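Local coordinates for catechol 1,2-dioxygenase (Acinetobacter sp., PDB 1DMH), which catalyses the Fe(III)-dependent intradiol cleavage of catechol by O2 to cis,cis-muconate, the first step in converting catechol along the beta-ketoadipate pathway, at residues P76-H82 with F253-R258; L148-E154 with R180-E186; V229-R235 with L290-V296. All coordinates share one frame. Residues are numbered along the deposited sequence.

How the contacts relate
From the N terminus, the helical part comes first and carries the first half of contact 1 at residues 76-82. The chain then enters the beta-rich dioxygenase part. There contact 2 closes a short loop between strands 152-157 and 179-183, nested inside the long loop closed by contact 1. Contact 3 opens at 229-235, before the second half of contact 1 at 253-258, and closes after it at 290-296, so contacts 1 and 3 cross. Contacts 2 and 3 are in series and touch (Lys152 N to Ser230 O 2.7 Å, a probable hydrogen bond). Contact 1 ties helices 71-77 and 80-94 to the loop carrying Phe253; the other two meet in the sheet, where strands 152-157 and 220-230 are neighbours.

Contact 1: residues P76-H82 with F253-R258; sequences PGLGFDH and FAYATR. With MCT (4-methylcatechol), chain D.
Helix 71-77 ends at Gly77 and helix 80-94 starts at Phe80. Leu78 and Gly79 make the turn between them. Gly79, at phi 81°, is the C-prime residue of a Schellman motif: Gly79 N bonds to Pro76 O (3.0 Å) and Phe80 N to Ser75 O. The facing segment 253-258 is an irregular loop. Phe253 O receives a CA-H...O contact from Gly77 CA (3.6 Å). Phe253 CZ lies 4.0 Å from 4-methylcatechol C, the methyl carbon. Pro76 CG is closer, 3.2 Å from 4-methylcatechol C. Ala254 lies opposite Gly77, CA to CA 4.8 Å, and Ala254 CB meets Pro76 CB at 4.0 Å. A water accepts from His82 N (3.0 Å) and donates to Pro76 O (2.9 Å) and Ala254 O (2.7 Å). Tyr255 has left-handed helical phi/psi (48°/40°). Its ring (chi1 m) turns an edge to Gly77, Tyr255 CE2 to Gly77 O 3.7 Å. Tyr255 O sits over a face of the His82 ring, 3.4 Å from His82 ND1. Phe14 of the second subunit meets both rings edge-to-face. Arg258 forms a salt bridge with Asp89. Pro76 and Phe253 line the substrate pocket of this intradiol dioxygenase, where N-terminal helices meet the catalytic part.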
# COMPACT_ATOMS: atom_id res chain seq x y z
N PRO A 76 -5.44 7.03 -9.61
CA PRO A 76 -6.05 7.41 -10.89
C PRO A 76 -5.62 6.52 -12.07
O PRO A 76 -6.39 6.31 -13.01
CB PRO A 76 -5.66 8.89 -11.04
CG PRO A 76 -4.34 8.96 -10.27
CD PRO A 76 -4.69 8.16 -9.03
N GLY A 77 -4.39 5.99 -12.01
CA GLY A 77 -3.89 5.14 -13.09
C GLY A 77 -4.67 3.84 -13.21
O GLY A 77 -4.80 3.29 -14.30
N LEU A 78 -5.18 3.35 -12.10
CA LEU A 78 -5.96 2.12 -12.11
C LEU A 78 -7.46 2.42 -12.24
O LEU A 78 -8.32 1.57 -12.01
CB LEU A 78 -5.64 1.29 -10.87
CG LEU A 78 -4.19 0.75 -10.78
CD1 LEU A 78 -3.97 -0.01 -9.47
CD2 LEU A 78 -3.90 -0.16 -11.96
N GLY A 79 -7.76 3.67 -12.59
CA GLY A 79 -9.14 4.10 -12.84
C GLY A 79 -10.07 4.47 -11.70
O GLY A 79 -11.19 4.91 -11.97
N PHE A 80 -9.63 4.31 -10.45
CA PHE A 80 -10.48 4.63 -9.32
C PHE A 80 -11.02 6.05 -9.31
O PHE A 80 -12.21 6.26 -9.11
CB PHE A 80 -9.76 4.39 -7.99
CG PHE A 80 -9.54 2.96 -7.68
CD1 PHE A 80 -10.55 2.21 -7.09
CD2 PHE A 80 -8.30 2.36 -7.96
CE1 PHE A 80 -10.34 0.86 -6.77
CE2 PHE A 80 -8.06 1.00 -7.64
CZ PHE A 80 -9.08 0.24 -7.04
N ASP A 81 -10.14 7.02 -9.51
CA ASP A 81 -10.57 8.41 -9.48
C ASP A 81 -11.70 8.66 -10.49
O ASP A 81 -12.71 9.30 -10.18
CB ASP A 81 -9.39 9.34 -9.77
CG ASP A 81 -8.22 9.15 -8.78
OD1 ASP A 81 -7.95 8.00 -8.37
OD2 ASP A 81 -7.56 10.18 -8.46
N HIS A 82 -11.52 8.16 -11.71
CA HIS A 82 -12.53 8.34 -12.75
C HIS A 82 -13.78 7.55 -12.40
O HIS A 82 -14.88 8.01 -12.66
CB HIS A 82 -11.98 7.90 -14.11
CG HIS A 82 -13.00 7.99 -15.20
ND1 HIS A 82 -13.66 9.16 -15.49
CD2 HIS A 82 -13.50 7.05 -16.03
CE1 HIS A 82 -14.53 8.94 -16.46
NE2 HIS A 82 -14.46 7.66 -16.81
N PHE A 253 -3.46 8.45 -19.12
CA PHE A 253 -3.32 7.28 -18.26
C PHE A 253 -4.25 7.37 -17.04
O PHE A 253 -4.53 6.36 -16.39
CB PHE A 253 -1.85 7.10 -17.79
CG PHE A 253 -1.53 7.71 -16.44
CD1 PHE A 253 -1.21 9.05 -16.30
CD2 PHE A 253 -1.56 6.91 -15.28
CE1 PHE A 253 -0.91 9.60 -15.01
CE2 PHE A 253 -1.27 7.44 -14.01
CZ PHE A 253 -0.94 8.79 -13.88
N ALA A 254 -4.73 8.58 -16.74
CA ALA A 254 -5.64 8.79 -15.61
C ALA A 254 -7.10 8.87 -16.05
O ALA A 254 -7.98 9.16 -15.23
CB ALA A 254 -5.26 10.07 -14.85
N TYR A 255 -7.35 8.64 -17.33
CA TYR A 255 -8.73 8.62 -17.88
C TYR A 255 -9.61 9.82 -17.47
O TYR A 255 -10.81 9.67 -17.21
CB TYR A 255 -9.42 7.34 -17.43
CG TYR A 255 -8.60 6.11 -17.70
CD1 TYR A 255 -8.51 5.60 -18.99
CD2 TYR A 255 -7.91 5.45 -16.66
CE1 TYR A 255 -7.75 4.45 -19.26
CE2 TYR A 255 -7.15 4.29 -16.92
CZ TYR A 255 -7.09 3.81 -18.23
OH TYR A 255 -6.36 2.69 -18.54
N ALA A 256 -9.03 11.00 -17.44
CA ALA A 256 -9.78 12.16 -17.01
C ALA A 256 -10.36 13.03 -18.11
O ALA A 256 -11.20 13.87 -17.85
CB ALA A 256 -8.91 13.01 -16.11
N THR A 257 -9.91 12.85 -19.34
CA THR A 257 -10.43 13.70 -20.40
C THR A 257 -11.89 13.40 -20.75
O THR A 257 -12.33 12.25 -20.74
CB THR A 257 -9.50 13.63 -21.63
OG1 THR A 257 -9.37 12.28 -22.05
CG2 THR A 257 -8.11 14.11 -21.26
N ARG A 258 -12.64 14.47 -21.00
CA ARG A 258 -14.06 14.40 -21.34
C ARG A 258 -14.43 15.36 -22.43
O ARG A 258 -13.82 16.42 -22.56
CB ARG A 258 -14.93 14.81 -20.18
CG ARG A 258 -14.81 13.97 -18.98
CD ARG A 258 -16.09 14.14 -18.28
NE ARG A 258 -16.23 13.17 -17.22
CZ ARG A 258 -17.39 12.89 -16.64
NH1 ARG A 258 -18.49 13.53 -17.02
NH2 ARG A 258 -17.43 11.99 -15.66
C1 MCT D . -2.34 12.87 -12.03
C2 MCT D . -3.26 13.93 -12.10
C3 MCT D . -2.78 15.20 -12.48
O3 MCT D . -3.66 16.25 -12.55
C4 MCT D . -1.45 15.42 -12.78
O4 MCT D . -1.04 16.68 -13.15
C5 MCT D . -0.54 14.40 -12.72
C6 MCT D . -1.01 13.05 -12.32
C MCT D . -2.84 11.47 -11.61
O HOH W 1 -8.82 7.81 -13.02

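Contact 2: residues L148-E154 with R180-E186; sequences LPNAKVE and RSIITDE
Thr184 has the most surface covered here. It follows strand 180-183 and points its side chain at the turn before strand 152-154. With chi1 p, Thr184 OG1 donates to Leu148 O (2.6 Å) and accepts from Ala151 N (2.7 Å). Leu148 to Ala151 is a type II beta turn with Asn150 at phi 72°, so the threonine hydroxyl bridges its two ends. The Thr184 backbone also pairs: Asn150 N to Thr184 O is 3.0 Å, and Thr184 N to Ala151 O is 2.8 Å. Val153, the next most covered residue, forms an antiparallel hydrogen-bonded pair with Ile182, N to O 2.7 Å in both directions. Val153 CG2 packs on Thr184 CG2 at 3.8 Å. Ile183 (chi1 m, chi2 m) takes the non-hydrogen-bonded position opposite Lys152, CA to CA 4.6 Å. Ile183 CG2 reaches Asn150 CA at 3.6 Å, and Ile183 CD1 lies 4.1 Å from Lys152 CG. Glu154 and Ser181 form the last pair. A water bridges Glu154 OE1 (2.8 Å) and Ser181 OG (2.7 Å); Glu154 OE1 also bonds to Tyr110. The strand axes run at 157° and approach to 4.5 Å. This is antiparallel pairing within the mixed beta-sheet fold of intradiol dioxygenases.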
# COMPACT_ATOMS: atom_id res chain seq x y z
N LEU A 148 -21.70 35.07 -12.79
CA LEU A 148 -21.61 35.06 -11.34
C LEU A 148 -20.41 35.78 -10.74
O LEU A 148 -19.29 35.25 -10.73
CB LEU A 148 -21.57 33.60 -10.86
CG LEU A 148 -22.40 33.01 -9.71
CD1 LEU A 148 -21.68 31.75 -9.21
CD2 LEU A 148 -22.57 33.98 -8.57
N PRO A 149 -20.59 37.03 -10.30
CA PRO A 149 -19.44 37.72 -9.69
C PRO A 149 -19.17 37.10 -8.32
O PRO A 149 -20.04 36.47 -7.73
CB PRO A 149 -19.93 39.17 -9.58
CG PRO A 149 -21.39 38.99 -9.37
CD PRO A 149 -21.72 37.95 -10.44
N ASN A 150 -17.96 37.26 -7.83
CA ASN A 150 -17.59 36.73 -6.53
C ASN A 150 -17.42 35.23 -6.39
O ASN A 150 -17.28 34.72 -5.27
CB ASN A 150 -18.57 37.25 -5.48
CG ASN A 150 -18.53 38.77 -5.37
OD1 ASN A 150 -19.43 39.38 -4.79
ND2 ASN A 150 -17.47 39.39 -5.91
N ALA A 151 -17.42 34.51 -7.51
CA ALA A 151 -17.20 33.06 -7.47
C ALA A 151 -15.69 32.91 -7.28
O ALA A 151 -14.91 33.77 -7.73
CB ALA A 151 -17.64 32.43 -8.79
N LYS A 152 -15.24 31.86 -6.61
CA LYS A 152 -13.79 31.69 -6.44
C LYS A 152 -13.30 30.62 -7.40
O LYS A 152 -13.70 29.45 -7.31
CB LYS A 152 -13.47 31.26 -5.02
CG LYS A 152 -11.99 31.08 -4.69
CD LYS A 152 -11.93 30.74 -3.22
CE LYS A 152 -10.55 30.71 -2.66
NZ LYS A 152 -10.61 30.71 -1.16
N VAL A 153 -12.44 31.03 -8.32
CA VAL A 153 -11.89 30.14 -9.33
C VAL A 153 -10.46 29.79 -8.92
O VAL A 153 -9.62 30.69 -8.83
CB VAL A 153 -11.86 30.82 -10.72
CG1 VAL A 153 -11.33 29.85 -11.78
CG2 VAL A 153 -13.27 31.31 -11.11
N GLU A 154 -10.19 28.52 -8.66
CA GLU A 154 -8.84 28.10 -8.31
C GLU A 154 -8.23 27.33 -9.47
O GLU A 154 -8.80 26.36 -9.95
CB GLU A 154 -8.86 27.22 -7.07
CG GLU A 154 -9.45 27.94 -5.89
CD GLU A 154 -9.41 27.10 -4.64
OE1 GLU A 154 -8.30 26.79 -4.16
OE2 GLU A 154 -10.49 26.75 -4.14
N ARG A 180 -3.15 29.93 -8.42
CA ARG A 180 -3.80 31.15 -7.95
C ARG A 180 -5.29 30.95 -7.69
O ARG A 180 -5.91 30.01 -8.21
CB ARG A 180 -3.68 32.27 -8.99
CG ARG A 180 -2.29 32.85 -9.22
CD ARG A 180 -1.74 33.59 -8.00
NE ARG A 180 -0.45 34.19 -8.33
CZ ARG A 180 0.71 33.55 -8.34
NH1 ARG A 180 0.80 32.28 -7.98
NH2 ARG A 180 1.82 34.22 -8.66
N SER A 181 -5.87 31.84 -6.89
CA SER A 181 -7.30 31.85 -6.63
C SER A 181 -7.76 33.17 -7.19
O SER A 181 -7.16 34.20 -6.90
CB SER A 181 -7.62 31.81 -5.14
OG SER A 181 -7.29 30.56 -4.60
N ILE A 182 -8.80 33.14 -8.01
CA ILE A 182 -9.32 34.37 -8.58
C ILE A 182 -10.78 34.54 -8.26
O ILE A 182 -11.58 33.63 -8.46
CB ILE A 182 -9.09 34.41 -10.10
CG1 ILE A 182 -7.59 34.35 -10.33
CG2 ILE A 182 -9.71 35.68 -10.72
CD1 ILE A 182 -7.25 34.52 -11.70
N ILE A 183 -11.12 35.70 -7.72
CA ILE A 183 -12.51 36.00 -7.38
C ILE A 183 -13.05 36.65 -8.62
O ILE A 183 -12.46 37.62 -9.11
CB ILE A 183 -12.60 37.03 -6.24
CG1 ILE A 183 -11.82 36.53 -5.03
CG2 ILE A 183 -14.07 37.35 -5.96
CD1 ILE A 183 -12.22 35.14 -4.56
N THR A 184 -14.14 36.11 -9.15
CA THR A 184 -14.70 36.70 -10.36
C THR A 184 -15.13 38.15 -10.11
O THR A 184 -15.53 38.53 -9.00
CB THR A 184 -15.87 35.85 -10.91
OG1 THR A 184 -16.86 35.66 -9.90
CG2 THR A 184 -15.35 34.47 -11.36
N ASP A 185 -15.00 38.97 -11.15
CA ASP A 185 -15.34 40.39 -11.08
C ASP A 185 -16.84 40.64 -11.33
O ASP A 185 -17.62 39.69 -11.45
CB ASP A 185 -14.49 41.15 -12.11
CG ASP A 185 -14.80 40.74 -13.54
OD1 ASP A 185 -15.89 40.18 -13.79
OD2 ASP A 185 -13.96 40.99 -14.42
N GLU A 186 -17.20 41.92 -11.43
CA GLU A 186 -18.59 42.40 -11.64
C GLU A 186 -19.32 41.74 -12.79
O GLU A 186 -20.55 41.78 -12.86
CB GLU A 186 -18.61 43.91 -11.91
CG GLU A 186 -17.81 44.74 -10.93
CD GLU A 186 -16.31 44.47 -11.04
OE1 GLU A 186 -15.75 44.74 -12.14
OE2 GLU A 186 -15.70 44.00 -10.05
O HOH W 2 -6.21 28.21 -5.28

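Contact 3: residues V229-R235 with L290-V296; sequences VSADGHR and LKLTRLV
Backbone hydrogen bonds set the register. Leu295 N donates to Gly233 O (3.1 Å) and Arg235 N to Thr293 O (2.9 Å). They flank the single bridge of His234 with Arg294, CA to CA 4.1 Å. Ala231 to His234 is a type II beta turn with Gly233 at phi 74°, closed by His234 N to Ala231 O (3.1 Å). A water donates to Arg235 O (2.8 Å) and accepts from Thr293 N (2.8 Å). Among the side chains, Arg235 (chi1 m, chi2 t, chi3 m) donates to Thr293 OG1 through NE (2.9 Å) and NH2 (3.2 Å). Arg235 NH1 forms a salt bridge with Asp92, and Arg294 forms one with Asp144. His234 ND1 donates to Asp232 O (2.9 Å). The imidazole also makes a van der Waals contact, His234 CD2 to Leu292 CB 3.6 Å. The apolar group lies nearer the strands. Val229 CG2 meets Leu290 CD2 at 3.6 Å and Val229 CG1 meets Leu292 CD2 at 3.7 Å. Ala231 CB is 3.9 Å from Leu292 CD1. The contact joins the ends of strands 220-230 and 283-291. Strand 133-141 packs against Val229 and Leu290 through Ile140, and strand 237-243 sends Leu237 against Leu290 and Leu292.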
# COMPACT_ATOMS: atom_id res chain seq x y z
N VAL A 229 -14.01 25.58 -8.67
CA VAL A 229 -14.82 26.78 -8.73
C VAL A 229 -15.86 26.62 -7.62
O VAL A 229 -16.57 25.60 -7.56
CB VAL A 229 -15.55 26.97 -10.09
CG1 VAL A 229 -16.31 28.32 -10.10
CG2 VAL A 229 -14.54 26.94 -11.24
N SER A 230 -15.93 27.59 -6.72
CA SER A 230 -16.94 27.55 -5.67
C SER A 230 -17.64 28.92 -5.56
O SER A 230 -17.07 29.96 -5.92
CB SER A 230 -16.31 27.13 -4.33
OG SER A 230 -15.27 27.97 -3.93
N ALA A 231 -18.88 28.90 -5.08
CA ALA A 231 -19.68 30.10 -4.93
C ALA A 231 -20.87 29.79 -4.04
O ALA A 231 -21.34 28.65 -4.01
CB ALA A 231 -20.17 30.56 -6.29
N ASP A 232 -21.39 30.79 -3.34
CA ASP A 232 -22.54 30.57 -2.49
C ASP A 232 -23.72 30.01 -3.27
O ASP A 232 -23.91 30.30 -4.46
CB ASP A 232 -22.92 31.86 -1.78
CG ASP A 232 -21.86 32.31 -0.80
OD1 ASP A 232 -21.49 31.51 0.07
OD2 ASP A 232 -21.39 33.47 -0.89
N GLY A 233 -24.49 29.15 -2.61
CA GLY A 233 -25.65 28.55 -3.25
C GLY A 233 -25.36 27.47 -4.28
O GLY A 233 -26.28 26.85 -4.82
N HIS A 234 -24.09 27.22 -4.57
CA HIS A 234 -23.76 26.20 -5.58
C HIS A 234 -22.79 25.17 -5.03
O HIS A 234 -22.09 25.42 -4.03
CB HIS A 234 -23.13 26.83 -6.82
CG HIS A 234 -24.03 27.77 -7.55
ND1 HIS A 234 -24.32 29.04 -7.08
CD2 HIS A 234 -24.74 27.63 -8.69
CE1 HIS A 234 -25.16 29.63 -7.91
NE2 HIS A 234 -25.43 28.80 -8.90
N ARG A 235 -22.76 24.02 -5.70
CA ARG A 235 -21.86 22.95 -5.31
C ARG A 235 -20.47 23.29 -5.83
O ARG A 235 -20.32 24.05 -6.80
CB ARG A 235 -22.32 21.61 -5.90
CG ARG A 235 -23.75 21.21 -5.48
CD ARG A 235 -24.10 19.79 -5.92
NE ARG A 235 -23.99 19.62 -7.36
CZ ARG A 235 -24.13 18.45 -7.99
NH1 ARG A 235 -24.39 17.33 -7.31
NH2 ARG A 235 -24.00 18.41 -9.31
N LEU A 290 -17.34 28.35 -17.28
CA LEU A 290 -17.80 27.26 -16.44
C LEU A 290 -19.18 27.60 -15.91
O LEU A 290 -19.45 28.74 -15.54
CB LEU A 290 -16.85 27.03 -15.26
CG LEU A 290 -15.45 26.62 -15.70
CD1 LEU A 290 -14.66 27.89 -15.92
CD2 LEU A 290 -14.75 25.74 -14.65
N LYS A 291 -20.06 26.60 -15.88
CA LYS A 291 -21.42 26.77 -15.38
C LYS A 291 -21.57 25.87 -14.16
O LYS A 291 -21.25 24.67 -14.22
CB LYS A 291 -22.46 26.42 -16.45
CG LYS A 291 -23.91 26.68 -16.01
CD LYS A 291 -24.89 26.40 -17.17
CE LYS A 291 -26.36 26.45 -16.74
NZ LYS A 291 -26.75 27.80 -16.29
N LEU A 292 -22.06 26.46 -13.07
CA LEU A 292 -22.22 25.75 -11.80
C LEU A 292 -23.62 25.16 -11.54
O LEU A 292 -24.60 25.55 -12.17
CB LEU A 292 -21.84 26.69 -10.66
CG LEU A 292 -20.45 27.34 -10.62
CD1 LEU A 292 -20.34 28.13 -9.34
CD2 LEU A 292 -19.35 26.28 -10.67
N THR A 293 -23.69 24.22 -10.61
CA THR A 293 -24.97 23.62 -10.24
C THR A 293 -25.32 24.05 -8.81
O THR A 293 -24.44 24.35 -7.98
CB THR A 293 -24.92 22.07 -10.33
OG1 THR A 293 -23.89 21.58 -9.48
CG2 THR A 293 -24.63 21.62 -11.75
N ARG A 294 -26.62 24.10 -8.53
CA ARG A 294 -27.13 24.50 -7.23
C ARG A 294 -26.98 23.39 -6.20
O ARG A 294 -26.90 22.20 -6.55
CB ARG A 294 -28.62 24.84 -7.31
CG ARG A 294 -28.99 26.18 -7.88
CD ARG A 294 -30.43 26.50 -7.47
NE ARG A 294 -30.83 27.86 -7.83
CZ ARG A 294 -31.12 28.26 -9.06
NH1 ARG A 294 -31.05 27.40 -10.08
NH2 ARG A 294 -31.49 29.52 -9.28
N LEU A 295 -26.97 23.79 -4.93
CA LEU A 295 -26.88 22.85 -3.81
C LEU A 295 -28.11 21.95 -3.88
O LEU A 295 -29.11 22.30 -4.50
CB LEU A 295 -26.85 23.61 -2.48
CG LEU A 295 -25.63 24.48 -2.22
CD1 LEU A 295 -25.82 25.24 -0.93
CD2 LEU A 295 -24.37 23.62 -2.15
N VAL A 296 -28.02 20.79 -3.24
CA VAL A 296 -29.12 19.84 -3.24
C VAL A 296 -29.66 19.82 -1.82
O VAL A 296 -28.98 19.39 -0.89
CB VAL A 296 -28.64 18.43 -3.68
CG1 VAL A 296 -29.78 17.44 -3.63
CG2 VAL A 296 -28.08 18.50 -5.09
O HOH W 3 -21.27 23.60 -9.41